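Local coordinates for Kiaa0380 (Homo sapiens, PDB 1HTJ), which probably links heterotrimeric G protein signalling to Rho GTPases, its RGS-like domain belonging to a Rho guanine nucleotide exchange factor, at residues 68-73 with 123-128. The protein carries 3 engineered substitutions. Sequence-based numbering, arbitrary orientation.
Sequences VYQQAS and EAQEAA
Q70 and Q125 meet through their carboxamide oxygens, the one place where the two segments touch, with Q70 OE1 lying 3.1 Å from Q125 OE1. Both atoms are acceptors, so the short approach is no hydrogen bond; the two partially negative oxygens probably repel weakly, a cost that the bonds made by each NE2 elsewhere may repay. The side chains run past each other in opposite directions, and their amide planes stand 82° apart, nearly perpendicular. Q70 NE2 lies farther off, 4.1 Å from Q125 OE1.

Reach explains how so small a meeting spans so wide a gap. The CA atoms of Q70 and Q125 are 11.1 Å apart, and both chains extend across this distance beyond CG, each with CG anti to its carbonyl carbon (chi1 -60° in Q70, -75° in Q125). In the all-helical RGS-like fold, the contact joins the end of helix 58-69 to the flank of the long helix 118-144. Q70 is the first residue to leave helical geometry, and the chain turns there with A72 N bonded to Y69 O at 3.2 Å.

The bonds of the two amide nitrogens probably fix how each carboxamide is turned, and with it where its oxygen lies. Q70 NE2 donates to the carbonyl oxygen of R118, and Q125 NE2 bonds to both Y63 O and E67 OE1, tying the buried glutamine back to helix 58-69. Farther out, Y69 OH is hydrogen-bonded to A117 N, beside the start of helix 118-144, and the Q70 side chain rests on C122, while that of Q125 packs against A66.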
loop_
_atom_site.group_PDB
_atom_site.type_symbol
_atom_site.label_atom_id
_atom_site.label_comp_id
_atom_site.label_asym_id
_atom_site.label_seq_id
_atom_site.Cartn_x
_atom_site.Cartn_y
_atom_site.Cartn_z
ATOM N N VAL A 68 -1.547 -3.770 -7.990
ATOM C CA VAL A 68 -0.545 -3.776 -9.057
ATOM C C VAL A 68 -0.603 -5.085 -9.838
ATOM O O VAL A 68 -0.488 -5.090 -11.067
ATOM C CB VAL A 68 0.889 -3.645 -8.513
ATOM C CG1 VAL A 68 1.887 -3.771 -9.655
ATOM C CG2 VAL A 68 1.054 -2.310 -7.789
ATOM N N TYR A 69 -0.771 -6.192 -9.115
ATOM C CA TYR A 69 -0.832 -7.513 -9.728
ATOM C C TYR A 69 -1.892 -7.600 -10.827
ATOM O O TYR A 69 -1.628 -8.090 -11.921
ATOM C CB TYR A 69 -1.142 -8.573 -8.673
ATOM C CG TYR A 69 -1.256 -9.975 -9.237
ATOM C CD1 TYR A 69 -0.131 -10.789 -9.368
ATOM C CD2 TYR A 69 -2.493 -10.487 -9.648
ATOM C CE1 TYR A 69 -0.230 -12.074 -9.886
ATOM C CE2 TYR A 69 -2.602 -11.772 -10.169
ATOM C CZ TYR A 69 -1.465 -12.558 -10.283
ATOM O OH TYR A 69 -1.561 -13.829 -10.786
ATOM N N GLN A 70 -3.091 -7.126 -10.515
ATOM C CA GLN A 70 -4.209 -7.158 -11.443
ATOM C C GLN A 70 -4.064 -6.193 -12.604
ATOM O O GLN A 70 -5.051 -5.861 -13.250
ATOM C CB GLN A 70 -5.500 -6.840 -10.700
ATOM C CG GLN A 70 -5.816 -7.816 -9.597
ATOM C CD GLN A 70 -7.012 -7.385 -8.793
ATOM O OE1 GLN A 70 -7.063 -6.262 -8.292
ATOM N NE2 GLN A 70 -7.987 -8.271 -8.662
ATOM N N GLN A 71 -2.843 -5.753 -12.881
ATOM C CA GLN A 71 -2.607 -4.808 -13.965
ATOM C C GLN A 71 -1.209 -5.003 -14.536
ATOM O O GLN A 71 -0.710 -4.165 -15.293
ATOM C CB GLN A 71 -2.756 -3.379 -13.433
ATOM C CG GLN A 71 -4.149 -3.058 -12.892
ATOM C CD GLN A 71 -4.154 -1.939 -11.854
ATOM O OE1 GLN A 71 -3.517 -0.894 -12.039
ATOM N NE2 GLN A 71 -4.887 -2.150 -10.756
ATOM N N ALA A 72 -0.580 -6.115 -14.171
ATOM C CA ALA A 72 0.772 -6.413 -14.631
ATOM C C ALA A 72 0.779 -7.351 -15.837
ATOM O O ALA A 72 -0.204 -8.054 -16.092
ATOM C CB ALA A 72 1.578 -7.028 -13.487
ATOM N N SER A 73 1.889 -7.355 -16.576
ATOM C CA SER A 73 2.014 -8.232 -17.739
ATOM C C SER A 73 2.067 -9.663 -17.219
ATOM O O SER A 73 2.874 -9.971 -16.343
ATOM C CB SER A 73 3.290 -7.917 -18.534
ATOM O OG SER A 73 4.458 -8.134 -17.759
ATOM N N GLU A 123 -10.730 -10.991 -4.345
ATOM C CA GLU A 123 -11.518 -11.466 -3.218
ATOM C C GLU A 123 -10.747 -11.182 -1.928
ATOM O O GLU A 123 -11.340 -10.844 -0.908
ATOM C CB GLU A 123 -11.772 -12.976 -3.327
ATOM C CG GLU A 123 -12.898 -13.383 -4.274
ATOM C CD GLU A 123 -13.046 -14.897 -4.387
ATOM O OE1 GLU A 123 -13.250 -15.558 -3.342
ATOM O OE2 GLU A 123 -12.958 -15.424 -5.525
ATOM N N ALA A 124 -9.422 -11.331 -1.986
ATOM C CA ALA A 124 -8.569 -11.102 -0.824
ATOM C C ALA A 124 -8.582 -9.627 -0.457
ATOM O O ALA A 124 -8.681 -9.273 0.711
ATOM C CB ALA A 124 -7.138 -11.573 -1.106
ATOM N N GLN A 125 -8.488 -8.766 -1.458
ATOM C CA GLN A 125 -8.513 -7.343 -1.195
ATOM C C GLN A 125 -9.737 -7.000 -0.348
ATOM O O GLN A 125 -9.629 -6.245 0.630
ATOM C CB GLN A 125 -8.544 -6.550 -2.506
ATOM C CG GLN A 125 -7.218 -6.522 -3.227
ATOM C CD GLN A 125 -7.238 -5.628 -4.449
ATOM O OE1 GLN A 125 -7.998 -5.860 -5.383
ATOM N NE2 GLN A 125 -6.401 -4.603 -4.453
ATOM N N GLU A 126 -10.894 -7.557 -0.710
ATOM C CA GLU A 126 -12.130 -7.297 0.030
ATOM C C GLU A 126 -11.968 -7.630 1.507
ATOM O O GLU A 126 -12.487 -6.924 2.370
ATOM C CB GLU A 126 -13.296 -8.122 -0.524
ATOM C CG GLU A 126 -13.574 -7.934 -2.004
ATOM C CD GLU A 126 -13.704 -6.475 -2.399
ATOM O OE1 GLU A 126 -14.567 -5.757 -1.826
ATOM O OE2 GLU A 126 -12.939 -6.047 -3.296
ATOM N N ALA A 127 -11.248 -8.707 1.797
ATOM C CA ALA A 127 -11.040 -9.121 3.181
ATOM C C ALA A 127 -10.218 -8.115 3.987
ATOM O O ALA A 127 -10.390 -7.992 5.198
ATOM C CB ALA A 127 -10.360 -10.483 3.215
ATOM N N ALA A 128 -9.326 -7.398 3.316
ATOM C CA ALA A 128 -8.474 -6.427 3.986
ATOM C C ALA A 128 -9.130 -5.058 4.149
ATOM O O ALA A 128 -8.693 -4.256 4.977
ATOM C CB ALA A 128 -7.171 -6.272 3.212
#